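Local structure of tetraacyldisaccharide 4'-kinase (Aquifex aeolicus, 4EHY) at residues A[187-192]-A[204-209]; A[236-241]-A[255-260]; A[222-227]-A[274-279]. The protein probably transfers the gamma-phosphate of ATP to the 4'-position of a tetraacyldisaccharide 1-phosphate, yielding lipid IVA in the last step of lipid IVA biosynthesis. All coordinates share one frame; numbering follows the deposited sequence.

In the fold
All three contacts reach the bound ADP, each from a different part of the chain. Contact 1 brings Arg206 and Phe208 up to the adenine, contact 2 reads its N6 and N7 through Gln240 and meets the alpha-phosphate at Gly236, and contact 3 sets Thr278 against N3. Contacts 1 and 2 join directly through a probable hydrogen bond, Arg206 NH2 to Gln240 OE1 at 2.9 Å, although their centres are about 17 Å apart. Contacts 2 and 3, also about 17 Å between centres, meet where the Phe241 ring packs on 276-278. Contacts 1 and 3 do not touch: their nearest atoms are about 8 Å apart.

Contact 1 (A[187-192]-A[204-209]). With ADP (adenosine-5'-diphosphate), chain B.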
loop_
_atom_site.group_PDB
_atom_site.type_symbol
_atom_site.label_atom_id
_atom_site.label_comp_id
_atom_site.label_asym_id
_atom_site.label_seq_id
_atom_site.Cartn_x
_atom_site.Cartn_y
_atom_site.Cartn_z
ATOM N N TYR A 187 0.352 6.134 -10.305
ATOM C CA TYR A 187 1.094 7.388 -10.447
ATOM C C TYR A 187 0.806 8.123 -11.744
ATOM O O TYR A 187 1.690 8.787 -12.288
ATOM C CB TYR A 187 2.602 7.163 -10.325
ATOM C CG TYR A 187 3.058 6.570 -9.010
ATOM C CD1 TYR A 187 4.293 5.956 -8.913
ATOM C CD2 TYR A 187 2.258 6.614 -7.878
ATOM C CE1 TYR A 187 4.728 5.404 -7.735
ATOM C CE2 TYR A 187 2.686 6.053 -6.678
ATOM C CZ TYR A 187 3.929 5.454 -6.619
ATOM O OH TYR A 187 4.396 4.892 -5.456
ATOM N N GLN A 188 -0.414 8.023 -12.256
ATOM C CA GLN A 188 -0.716 8.737 -13.498
ATOM C C GLN A 188 -0.530 10.243 -13.317
ATOM O O GLN A 188 -0.117 10.939 -14.238
ATOM C CB GLN A 188 -2.128 8.423 -13.996
ATOM C CG GLN A 188 -2.353 6.959 -14.341
ATOM C CD GLN A 188 -1.577 6.526 -15.571
ATOM O OE1 GLN A 188 -1.250 7.343 -16.431
ATOM N NE2 GLN A 188 -1.281 5.234 -15.662
ATOM N N GLU A 189 -0.813 10.748 -12.120
ATOM C CA GLU A 189 -0.741 12.191 -11.890
ATOM C C GLU A 189 0.692 12.716 -11.881
ATOM O O GLU A 189 0.908 13.917 -11.878
ATOM C CB GLU A 189 -1.431 12.578 -10.580
ATOM C CG GLU A 189 -0.600 12.299 -9.350
ATOM C CD GLU A 189 -0.473 10.804 -9.034
ATOM O OE1 GLU A 189 -1.257 9.993 -9.574
ATOM O OE2 GLU A 189 0.413 10.448 -8.236
ATOM N N VAL A 190 1.677 11.828 -11.867
ATOM C CA VAL A 190 3.057 12.294 -11.866
ATOM C C VAL A 190 3.921 11.618 -12.939
ATOM O O VAL A 190 4.919 12.188 -13.382
ATOM C CB VAL A 190 3.689 12.200 -10.459
ATOM C CG1 VAL A 190 3.918 10.757 -10.062
ATOM C CG2 VAL A 190 4.978 12.983 -10.410
ATOM N N GLU A 191 3.525 10.423 -13.377
ATOM C CA GLU A 191 4.211 9.738 -14.474
ATOM C C GLU A 191 3.229 8.977 -15.360
ATOM O O GLU A 191 3.179 7.747 -15.323
ATOM C CB GLU A 191 5.252 8.765 -13.931
ATOM C CG GLU A 191 6.409 9.421 -13.213
ATOM C CD GLU A 191 7.600 9.630 -14.116
ATOM O OE1 GLU A 191 7.519 9.243 -15.303
ATOM O OE2 GLU A 191 8.618 10.176 -13.638
ATOM N N PRO A 192 2.448 9.706 -16.167
ATOM C CA PRO A 192 1.392 9.079 -16.965
ATOM C C PRO A 192 1.979 8.017 -17.879
ATOM O O PRO A 192 3.113 8.171 -18.324
ATOM C CB PRO A 192 0.854 10.233 -17.815
ATOM C CG PRO A 192 1.377 11.481 -17.188
ATOM C CD PRO A 192 2.669 11.110 -16.544
ATOM N N MET A 204 -4.877 4.798 -12.227
ATOM C CA MET A 204 -5.065 5.305 -10.873
ATOM C C MET A 204 -4.413 6.672 -10.732
ATOM O O MET A 204 -3.238 6.844 -11.057
ATOM C CB MET A 204 -4.454 4.339 -9.856
ATOM C CG MET A 204 -4.448 4.837 -8.423
ATOM S SD MET A 204 -3.808 3.573 -7.295
ATOM C CE MET A 204 -3.119 4.575 -5.975
ATOM N N PHE A 205 -5.179 7.637 -10.234
ATOM C CA PHE A 205 -4.665 8.983 -10.013
ATOM C C PHE A 205 -4.723 9.303 -8.530
ATOM O O PHE A 205 -5.601 8.825 -7.816
ATOM C CB PHE A 205 -5.489 10.014 -10.804
ATOM C CG PHE A 205 -5.387 9.876 -12.308
ATOM C CD1 PHE A 205 -4.517 10.680 -13.037
ATOM C CD2 PHE A 205 -6.196 8.978 -12.996
ATOM C CE1 PHE A 205 -4.439 10.575 -14.427
ATOM C CE2 PHE A 205 -6.124 8.864 -14.382
ATOM C CZ PHE A 205 -5.243 9.663 -15.099
ATOM N N ARG A 206 -3.772 10.088 -8.048
ATOM C CA ARG A 206 -3.863 10.601 -6.685
ATOM C C ARG A 206 -4.192 12.091 -6.761
ATOM O O ARG A 206 -3.462 12.869 -7.395
ATOM C CB ARG A 206 -2.569 10.342 -5.909
ATOM C CG ARG A 206 -2.384 8.876 -5.486
ATOM C CD ARG A 206 -1.006 8.625 -4.859
ATOM N NE ARG A 206 0.048 9.189 -5.689
ATOM C CZ ARG A 206 1.338 9.165 -5.390
ATOM N NH1 ARG A 206 1.745 8.602 -4.265
ATOM N NH2 ARG A 206 2.218 9.732 -6.210
ATOM N N GLU A 207 -5.323 12.473 -6.171
ATOM C CA GLU A 207 -5.746 13.876 -6.149
ATOM C C GLU A 207 -5.299 14.525 -4.839
ATOM O O GLU A 207 -5.885 14.282 -3.777
ATOM C CB GLU A 207 -7.264 14.004 -6.310
ATOM C CG GLU A 207 -7.759 15.460 -6.337
ATOM C CD GLU A 207 -9.255 15.578 -6.147
ATOM O OE1 GLU A 207 -10.000 14.769 -6.735
ATOM O OE2 GLU A 207 -9.693 16.481 -5.406
ATOM N N PHE A 208 -4.241 15.325 -4.911
ATOM C CA PHE A 208 -3.676 15.956 -3.723
ATOM C C PHE A 208 -4.481 17.188 -3.356
ATOM O O PHE A 208 -4.293 18.247 -3.918
ATOM C CB PHE A 208 -2.206 16.292 -3.961
ATOM C CG PHE A 208 -1.375 15.082 -4.233
ATOM C CD1 PHE A 208 -1.098 14.690 -5.534
ATOM C CD2 PHE A 208 -0.920 14.295 -3.183
ATOM C CE1 PHE A 208 -0.355 13.550 -5.784
ATOM C CE2 PHE A 208 -0.172 13.158 -3.424
ATOM C CZ PHE A 208 0.114 12.782 -4.722
ATOM N N CYS A 209 -5.375 17.024 -2.392
ATOM C CA CYS A 209 -6.422 18.000 -2.138
ATOM C C CYS A 209 -6.347 18.579 -0.727
ATOM O O CYS A 209 -6.939 19.612 -0.444
ATOM C CB CYS A 209 -7.774 17.301 -2.278
ATOM S SG CYS A 209 -7.988 15.955 -1.055
HETATM P PB ADP B . 3.411 1.249 -0.999
HETATM O O1B ADP B . 4.199 0.563 0.089
HETATM O O2B ADP B . 3.512 0.577 -2.350
HETATM O O3B ADP B . 1.971 1.493 -0.600
HETATM P PA ADP B . 4.720 3.779 -0.237
HETATM O O1A ADP B . 4.698 5.003 -1.109
HETATM O O2A ADP B . 5.987 3.364 0.456
HETATM O O3A ADP B . 4.143 2.655 -1.257
HETATM O "O5'" ADP B . 3.625 3.969 0.911
HETATM C "C5'" ADP B . 2.315 4.404 0.588
HETATM C "C4'" ADP B . 1.927 5.434 1.642
HETATM O "O4'" ADP B . 2.955 6.450 1.743
HETATM C "C3'" ADP B . 0.672 6.145 1.196
HETATM O "O3'" ADP B . -0.473 5.489 1.732
HETATM C "C2'" ADP B . 0.847 7.542 1.744
HETATM O "O2'" ADP B . 0.433 7.546 3.113
HETATM C "C1'" ADP B . 2.349 7.751 1.729
HETATM N N9 ADP B . 2.731 8.427 0.463
HETATM C C8 ADP B . 3.499 7.901 -0.511
HETATM N N7 ADP B . 3.686 8.783 -1.528
HETATM C C5 ADP B . 3.029 9.912 -1.200
HETATM C C6 ADP B . 2.816 11.237 -1.832
HETATM N N6 ADP B . 3.350 11.548 -3.056
HETATM N N1 ADP B . 2.067 12.123 -1.143
HETATM C C2 ADP B . 1.530 11.841 0.060
HETATM N N3 ADP B . 1.677 10.660 0.685
HETATM C C4 ADP B . 2.411 9.674 0.114
HETATM O O HOH W 1 -1.637 7.322 -8.692
#
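Gln188 and Phe205 bring the two backbones closest, 5.3 Å between their CA atoms, where the turn that follows strand 182-186 lies against strand 201-212 and Gln188 N donates to Met204 O at 3.3 Å. A water beside this bond accepts from Tyr187 N and donates to both Met204 O and Glu189 OE1, so the same carbonyl is used twice. Gln188 CB lies over the Phe205 ring, modelled too closely for the contact to be trusted, while its amide turns away to Phe193 and Leu185.

Glu189 and Arg206 have the largest shares of the contact and form its salt bridge. CG of Glu189 sits between its backbone N and carbonyl carbon (chi1 78°), and a second bend at chi2 folds the carboxylate back to the strand. There OE1 takes the backbone N of Arg206 at 2.9 Å, from above the carboxylate plane. OE2 receives both NE and NH2 of the guanidinium, the latter at 2.8 Å; both bonds lie in the guanidinium plane, which is turned 58° from the carboxylate. One glutamate thus holds the backbone and the side chain of the same arginine.

The guanidinium is also flanked on both faces: Tyr187 CE2 lies over one and Phe208 CZ over the opposite one. The Phe208 ring turns its edge to the adenine, with CE2 3.4 Å from ADP N1, and Arg206 NH1 comes equally near ADP N7. Beyond the segments NH2 also donates to Gln240, itself an adenine partner. Such a salt bridge, with an edge atom of an aromatic ring over each face, both set off toward its rim, leaves the arginine little freedom to swing and probably offsets much of its charge while presenting it to the base in the nucleotide pocket.

Contact 2 (A[236-241]-A[255-260]). With ADP (adenosine-5'-diphosphate), chain B.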
loop_
_atom_site.group_PDB
_atom_site.type_symbol
_atom_site.label_atom_id
_atom_site.label_comp_id
_atom_site.label_asym_id
_atom_site.label_seq_id
_atom_site.Cartn_x
_atom_site.Cartn_y
_atom_site.Cartn_z
ATOM N N GLY A 236 8.805 3.947 0.166
ATOM C CA GLY A 236 9.430 3.104 -0.834
ATOM C C GLY A 236 10.221 3.933 -1.834
ATOM O O GLY A 236 11.299 3.530 -2.265
ATOM N N ASP A 237 9.688 5.092 -2.216
ATOM C CA ASP A 237 10.407 5.995 -3.119
ATOM C C ASP A 237 10.127 7.451 -2.748
ATOM O O ASP A 237 9.061 7.979 -3.068
ATOM C CB ASP A 237 10.019 5.718 -4.579
ATOM C CG ASP A 237 10.739 6.622 -5.569
ATOM O OD1 ASP A 237 11.710 7.314 -5.185
ATOM O OD2 ASP A 237 10.331 6.639 -6.750
ATOM N N ASN A 238 11.083 8.090 -2.068
ATOM C CA ASN A 238 10.927 9.481 -1.633
ATOM C C ASN A 238 10.899 10.432 -2.816
ATOM O O ASN A 238 10.451 11.574 -2.703
ATOM C CB ASN A 238 12.053 9.895 -0.672
ATOM C CG ASN A 238 11.976 9.183 0.661
ATOM O OD1 ASN A 238 10.898 8.793 1.104
ATOM N ND2 ASN A 238 13.123 8.997 1.301
ATOM N N GLY A 239 11.385 9.951 -3.952
ATOM C CA GLY A 239 11.487 10.780 -5.135
ATOM C C GLY A 239 10.141 11.251 -5.640
ATOM O O GLY A 239 10.008 12.398 -6.042
ATOM N N GLN A 240 9.131 10.382 -5.631
ATOM C CA GLN A 240 7.831 10.785 -6.181
ATOM C C GLN A 240 7.095 11.772 -5.271
ATOM O O GLN A 240 6.312 12.595 -5.740
ATOM C CB GLN A 240 6.955 9.574 -6.528
ATOM C CG GLN A 240 6.794 8.559 -5.414
ATOM C CD GLN A 240 5.704 8.931 -4.433
ATOM O OE1 GLN A 240 4.747 9.641 -4.773
ATOM N NE2 GLN A 240 5.835 8.444 -3.203
ATOM N N PHE A 241 7.356 11.693 -3.972
ATOM C CA PHE A 241 6.783 12.650 -3.031
ATOM C C PHE A 241 7.403 14.008 -3.313
ATOM O O PHE A 241 6.703 15.012 -3.467
ATOM C CB PHE A 241 7.066 12.208 -1.588
ATOM C CG PHE A 241 6.578 13.174 -0.544
ATOM C CD1 PHE A 241 5.305 13.734 -0.631
ATOM C CD2 PHE A 241 7.389 13.517 0.531
ATOM C CE1 PHE A 241 4.848 14.614 0.337
ATOM C CE2 PHE A 241 6.943 14.403 1.507
ATOM C CZ PHE A 241 5.668 14.943 1.418
ATOM N N PHE A 255 14.886 19.177 1.932
ATOM C CA PHE A 255 14.283 17.850 1.882
ATOM C C PHE A 255 15.156 16.755 2.491
ATOM O O PHE A 255 16.288 16.528 2.064
ATOM C CB PHE A 255 13.883 17.461 0.459
ATOM C CG PHE A 255 13.039 16.222 0.407
ATOM C CD1 PHE A 255 13.622 14.974 0.283
ATOM C CD2 PHE A 255 11.661 16.305 0.531
ATOM C CE1 PHE A 255 12.837 13.821 0.261
ATOM C CE2 PHE A 255 10.874 15.164 0.509
ATOM C CZ PHE A 255 11.463 13.918 0.377
ATOM N N MET A 256 14.609 16.074 3.493
ATOM C CA MET A 256 15.298 14.974 4.138
ATOM C C MET A 256 14.704 13.662 3.657
ATOM O O MET A 256 13.503 13.424 3.787
ATOM C CB MET A 256 15.174 15.082 5.655
ATOM C CG MET A 256 15.658 16.431 6.224
ATOM S SD MET A 256 15.145 16.632 7.941
ATOM C CE MET A 256 16.441 15.750 8.814
ATOM N N SER A 257 15.557 12.815 3.096
ATOM C CA SER A 257 15.131 11.548 2.530
ATOM C C SER A 257 15.495 10.412 3.477
ATOM O O SER A 257 16.667 10.048 3.592
ATOM C CB SER A 257 15.803 11.342 1.170
ATOM O OG SER A 257 15.368 10.146 0.558
ATOM N N PHE A 258 14.486 9.868 4.157
ATOM C CA PHE A 258 14.688 8.787 5.121
ATOM C C PHE A 258 14.364 7.412 4.519
ATOM O O PHE A 258 13.637 7.314 3.527
ATOM C CB PHE A 258 13.837 9.024 6.373
ATOM C CG PHE A 258 14.235 10.247 7.162
ATOM C CD1 PHE A 258 15.388 10.249 7.931
ATOM C CD2 PHE A 258 13.450 11.390 7.139
ATOM C CE1 PHE A 258 15.754 11.375 8.665
ATOM C CE2 PHE A 258 13.808 12.516 7.864
ATOM C CZ PHE A 258 14.966 12.512 8.629
ATOM N N PRO A 259 14.915 6.346 5.117
ATOM C CA PRO A 259 14.665 4.968 4.682
ATOM C C PRO A 259 13.190 4.606 4.797
ATOM O O PRO A 259 12.482 5.152 5.645
ATOM C CB PRO A 259 15.479 4.137 5.679
ATOM C CG PRO A 259 16.549 5.057 6.145
ATOM C CD PRO A 259 15.911 6.411 6.198
ATOM N N ASP A 260 12.728 3.696 3.951
ATOM C CA ASP A 260 11.351 3.233 4.039
ATOM C C ASP A 260 11.095 2.730 5.460
ATOM O O ASP A 260 11.945 2.059 6.054
ATOM C CB ASP A 260 11.104 2.119 3.018
ATOM C CG ASP A 260 9.635 1.827 2.817
ATOM O OD1 ASP A 260 9.317 0.955 1.979
ATOM O OD2 ASP A 260 8.798 2.472 3.492
HETATM P PB ADP B . 3.411 1.249 -0.999
HETATM O O1B ADP B . 4.199 0.563 0.089
HETATM O O2B ADP B . 3.512 0.577 -2.350
HETATM O O3B ADP B . 1.971 1.493 -0.600
HETATM P PA ADP B . 4.720 3.779 -0.237
HETATM O O1A ADP B . 4.698 5.003 -1.109
HETATM O O2A ADP B . 5.987 3.364 0.456
HETATM O O3A ADP B . 4.143 2.655 -1.257
HETATM O "O5'" ADP B . 3.625 3.969 0.911
HETATM C "C5'" ADP B . 2.315 4.404 0.588
HETATM C "C4'" ADP B . 1.927 5.434 1.642
HETATM O "O4'" ADP B . 2.955 6.450 1.743
HETATM C "C3'" ADP B . 0.672 6.145 1.196
HETATM O "O3'" ADP B . -0.473 5.489 1.732
HETATM C "C2'" ADP B . 0.847 7.542 1.744
HETATM O "O2'" ADP B . 0.433 7.546 3.113
HETATM C "C1'" ADP B . 2.349 7.751 1.729
HETATM N N9 ADP B . 2.731 8.427 0.463
HETATM C C8 ADP B . 3.499 7.901 -0.511
HETATM N N7 ADP B . 3.686 8.783 -1.528
HETATM C C5 ADP B . 3.029 9.912 -1.200
HETATM C C6 ADP B . 2.816 11.237 -1.832
HETATM N N6 ADP B . 3.350 11.548 -3.056
HETATM N N1 ADP B . 2.067 12.123 -1.143
HETATM C C2 ADP B . 1.530 11.841 0.060
HETATM N N3 ADP B . 1.677 10.660 0.685
HETATM C C4 ADP B . 2.411 9.674 0.114
#
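Asn238 reaches from the start of helix 238-248 to strand 252-258 with one nitrogen and makes both hydrogen bonds of this contact. Its ND2 donates to Ser257 OG at 2.6 Å and to Phe258 O at 2.8 Å, in bonds bent little from straight (166° and 160°), although Ser257 itself faces solvent. Both acceptors lie close to the plane of the amide, so the two N-H groups are spent and the flat group cannot easily turn; OD1, at its other corner, is taken by Ser233. Deeper in, the Phe255 ring turns its edge to Phe241, with CE2 3.9 Å from Phe241 CD2. CG of Phe255 stands opposite its backbone N (chi1 -169°), which carries the ring toward the helix, where it also meets CB of Asn238.

The two segments belong to a beta-alpha-beta unit, strand 229-234, helix 238-248 and strand 252-258, and the helix begins here at the nucleotide. Asp237 is its N-cap, OD1 accepting from Gly239 N. From the first turn of the helix, Gln240 grips the adenine by a pair of bonds: NE2 donates to ADP N7 at 2.7 Å, and OE1 accepts from ADP N6 at 2.9 Å.

The other end is looser. Asp260 approaches Gly236 without a hydrogen bond, its CG 3.5 Å from Gly236 N. That amide is instead given to ADP O2A at 2.9 Å, while the Asp260 carboxylate pairs with Lys280, a residue that also binds ADP, and the Asp260 side chain comes within about 4 Å of a magnesium ion.

Contact 3 (A[222-227]-A[274-279]); sequences DILKER and IYLTTP. With ADP (adenosine-5'-diphosphate), chain B.
Ile274 meets Ile223, Leu224 and Arg227, and almost everything between 222-227 and 274-279 is apolar packing. Its CD1 touches Ile223 CG1 at 3.7 Å. The Ile274 branch leads there because CG1 lies anti to the carbonyl carbon (chi1 -70°), which leaves CG2 to face Leu224 CD2 at a looser 4.4 Å. Further along the strand, the other methyl of Leu224, CD1, comes within 4.5 Å of Leu276 CD2. Leu211 on strand 201-212 touches Ile223, Leu224 and Leu276 alike, so these aliphatic side chains share one cluster.

The second kind of contact sets a charged group on a hydrocarbon. Arg227 bends at chi2 and chi3 and crosses Ile274 at about a right angle, laying one face of its guanidinium over CD1, which is 3.4 Å from NH1. A hydrogen bond from NH2 goes to Gly272 O, just before the strand. An alanine in place of Arg227 is likely to uncover the CD1 end of Ile274 and leave the Gly272 carbonyl without this donor.

No hydrogen bond joins the two segments. Leu224 to Arg227 form a type II beta turn, which brings Arg227 back to Ile274 beside Ile223 and Leu224, and the strand itself is held by its neighbours, 229-234 and 291-300.

Just past the end of the strand the chain reaches the nucleotide: Thr278 CB lies 3.3 Å from ADP N3, and Pro279 CD is 3.6 Å from the ribose O2'. Thr278 is also the N-cap of helix 279-282. This strand running into a capped helix at the base forms one wall of the nucleotide pocket in this P-loop NTPase-related kinase, while segment 222-227 packs on the remote end.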
loop_
_atom_site.group_PDB
_atom_site.type_symbol
_atom_site.label_atom_id
_atom_site.label_comp_id
_atom_site.label_asym_id
_atom_site.label_seq_id
_atom_site.Cartn_x
_atom_site.Cartn_y
_atom_site.Cartn_z
ATOM N N ASP A 222 -3.712 27.000 4.215
ATOM C CA ASP A 222 -3.486 28.390 4.574
ATOM C C ASP A 222 -2.176 28.679 5.300
ATOM O O ASP A 222 -1.636 29.775 5.192
ATOM C CB ASP A 222 -4.677 28.945 5.340
ATOM C CG ASP A 222 -5.773 29.428 4.421
ATOM O OD1 ASP A 222 -5.501 29.549 3.204
ATOM O OD2 ASP A 222 -6.893 29.690 4.928
ATOM N N ILE A 223 -1.657 27.685 6.002
ATOM C CA ILE A 223 -0.441 27.840 6.779
ATOM C C ILE A 223 0.804 27.757 5.891
ATOM O O ILE A 223 1.880 28.201 6.277
ATOM C CB ILE A 223 -0.413 26.782 7.924
ATOM C CG1 ILE A 223 0.735 27.036 8.910
ATOM C CG2 ILE A 223 -0.405 25.373 7.355
ATOM C CD1 ILE A 223 0.329 26.862 10.389
ATOM N N LEU A 224 0.643 27.227 4.683
ATOM C CA LEU A 224 1.777 27.022 3.781
ATOM C C LEU A 224 2.188 28.252 2.968
ATOM O O LEU A 224 3.306 28.304 2.458
ATOM C CB LEU A 224 1.511 25.845 2.840
ATOM C CG LEU A 224 1.355 24.509 3.565
ATOM C CD1 LEU A 224 1.457 23.338 2.595
ATOM C CD2 LEU A 224 2.401 24.402 4.661
ATOM N N LYS A 225 1.294 29.234 2.856
ATOM C CA LYS A 225 1.518 30.397 1.990
ATOM C C LYS A 225 2.657 31.275 2.420
ATOM O O LYS A 225 2.733 31.694 3.578
ATOM C CB LYS A 225 0.292 31.301 1.928
ATOM C CG LYS A 225 -0.829 30.759 1.113
ATOM C CD LYS A 225 -1.460 29.568 1.817
ATOM C CE LYS A 225 -2.605 28.952 0.999
ATOM N NZ LYS A 225 -3.343 27.779 1.642
ATOM N N GLU A 226 3.507 31.607 1.460
ATOM C CA GLU A 226 4.560 32.570 1.702
ATOM C C GLU A 226 5.366 32.062 2.881
ATOM O O GLU A 226 5.978 32.837 3.616
ATOM C CB GLU A 226 3.959 33.931 2.054
ATOM C CG GLU A 226 4.935 35.078 1.941
ATOM C CD GLU A 226 4.237 36.411 1.837
ATOM O OE1 GLU A 226 2.992 36.417 1.745
ATOM O OE2 GLU A 226 4.930 37.450 1.845
ATOM N N ARG A 227 5.376 30.741 3.032
ATOM C CA ARG A 227 6.213 30.061 4.013
ATOM C C ARG A 227 6.862 28.871 3.317
ATOM O O ARG A 227 6.187 28.108 2.631
ATOM C CB ARG A 227 5.417 29.573 5.224
ATOM C CG ARG A 227 4.617 30.656 5.929
ATOM C CD ARG A 227 4.760 30.546 7.437
ATOM N NE ARG A 227 6.082 30.062 7.818
ATOM C CZ ARG A 227 6.425 29.720 9.054
ATOM N NH1 ARG A 227 5.541 29.809 10.038
ATOM N NH2 ARG A 227 7.651 29.289 9.307
ATOM N N ILE A 274 8.301 24.730 9.759
ATOM C CA ILE A 274 7.096 23.987 9.458
ATOM C C ILE A 274 7.471 22.806 8.595
ATOM O O ILE A 274 8.196 22.966 7.617
ATOM C CB ILE A 274 6.051 24.886 8.794
ATOM C CG1 ILE A 274 5.529 25.886 9.829
ATOM C CG2 ILE A 274 4.912 24.065 8.239
ATOM C CD1 ILE A 274 4.371 26.733 9.353
ATOM N N TYR A 275 7.004 21.622 8.996
ATOM C CA TYR A 275 7.369 20.368 8.348
ATOM C C TYR A 275 6.219 19.774 7.556
ATOM O O TYR A 275 5.056 19.820 7.975
ATOM C CB TYR A 275 7.865 19.351 9.376
ATOM C CG TYR A 275 9.140 19.791 10.048
ATOM C CD1 TYR A 275 10.382 19.412 9.550
ATOM C CD2 TYR A 275 9.105 20.613 11.167
ATOM C CE1 TYR A 275 11.558 19.832 10.165
ATOM C CE2 TYR A 275 10.265 21.035 11.782
ATOM C CZ TYR A 275 11.487 20.642 11.281
ATOM O OH TYR A 275 12.642 21.073 11.898
ATOM N N LEU A 276 6.562 19.213 6.406
ATOM C CA LEU A 276 5.577 18.652 5.513
ATOM C C LEU A 276 5.988 17.237 5.130
ATOM O O LEU A 276 7.051 17.028 4.548
ATOM C CB LEU A 276 5.458 19.508 4.262
ATOM C CG LEU A 276 4.386 18.999 3.303
ATOM C CD1 LEU A 276 3.065 18.903 4.061
ATOM C CD2 LEU A 276 4.271 19.902 2.080
ATOM N N THR A 277 5.137 16.268 5.450
ATOM C CA THR A 277 5.477 14.866 5.214
ATOM C C THR A 277 4.205 14.106 4.816
ATOM O O THR A 277 3.179 14.738 4.558
ATOM C CB THR A 277 6.122 14.232 6.474
ATOM O OG1 THR A 277 6.630 12.932 6.162
ATOM C CG2 THR A 277 5.128 14.145 7.648
ATOM N N THR A 278 4.259 12.774 4.745
ATOM C CA THR A 278 3.073 11.986 4.373
ATOM C C THR A 278 2.323 11.327 5.526
ATOM O O THR A 278 2.820 11.275 6.659
ATOM C CB THR A 278 3.497 10.868 3.380
ATOM O OG1 THR A 278 4.082 9.785 4.106
ATOM C CG2 THR A 278 4.497 11.381 2.365
ATOM N N PRO A 279 1.111 10.821 5.251
ATOM C CA PRO A 279 0.375 10.201 6.358
ATOM C C PRO A 279 1.156 9.008 6.927
ATOM O O PRO A 279 1.117 8.746 8.126
ATOM C CB PRO A 279 -0.918 9.740 5.689
ATOM C CG PRO A 279 -1.125 10.765 4.577
ATOM C CD PRO A 279 0.268 11.015 4.049
HETATM P PB ADP B . 3.411 1.249 -0.999
HETATM O O1B ADP B . 4.199 0.563 0.089
HETATM O O2B ADP B . 3.512 0.577 -2.350
HETATM O O3B ADP B . 1.971 1.493 -0.600
HETATM P PA ADP B . 4.720 3.779 -0.237
HETATM O O1A ADP B . 4.698 5.003 -1.109
HETATM O O2A ADP B . 5.987 3.364 0.456
HETATM O O3A ADP B . 4.143 2.655 -1.257
HETATM O "O5'" ADP B . 3.625 3.969 0.911
HETATM C "C5'" ADP B . 2.315 4.404 0.588
HETATM C "C4'" ADP B . 1.927 5.434 1.642
HETATM O "O4'" ADP B . 2.955 6.450 1.743
HETATM C "C3'" ADP B . 0.672 6.145 1.196
HETATM O "O3'" ADP B . -0.473 5.489 1.732
HETATM C "C2'" ADP B . 0.847 7.542 1.744
HETATM O "O2'" ADP B . 0.433 7.546 3.113
HETATM C "C1'" ADP B . 2.349 7.751 1.729
HETATM N N9 ADP B . 2.731 8.427 0.463
HETATM C C8 ADP B . 3.499 7.901 -0.511
HETATM N N7 ADP B . 3.686 8.783 -1.528
HETATM C C5 ADP B . 3.029 9.912 -1.200
HETATM C C6 ADP B . 2.816 11.237 -1.832
HETATM N N6 ADP B . 3.350 11.548 -3.056
HETATM N N1 ADP B . 2.067 12.123 -1.143
HETATM C C2 ADP B . 1.530 11.841 0.060
HETATM N N3 ADP B . 1.677 10.660 0.685
HETATM C C4 ADP B . 2.411 9.674 0.114
#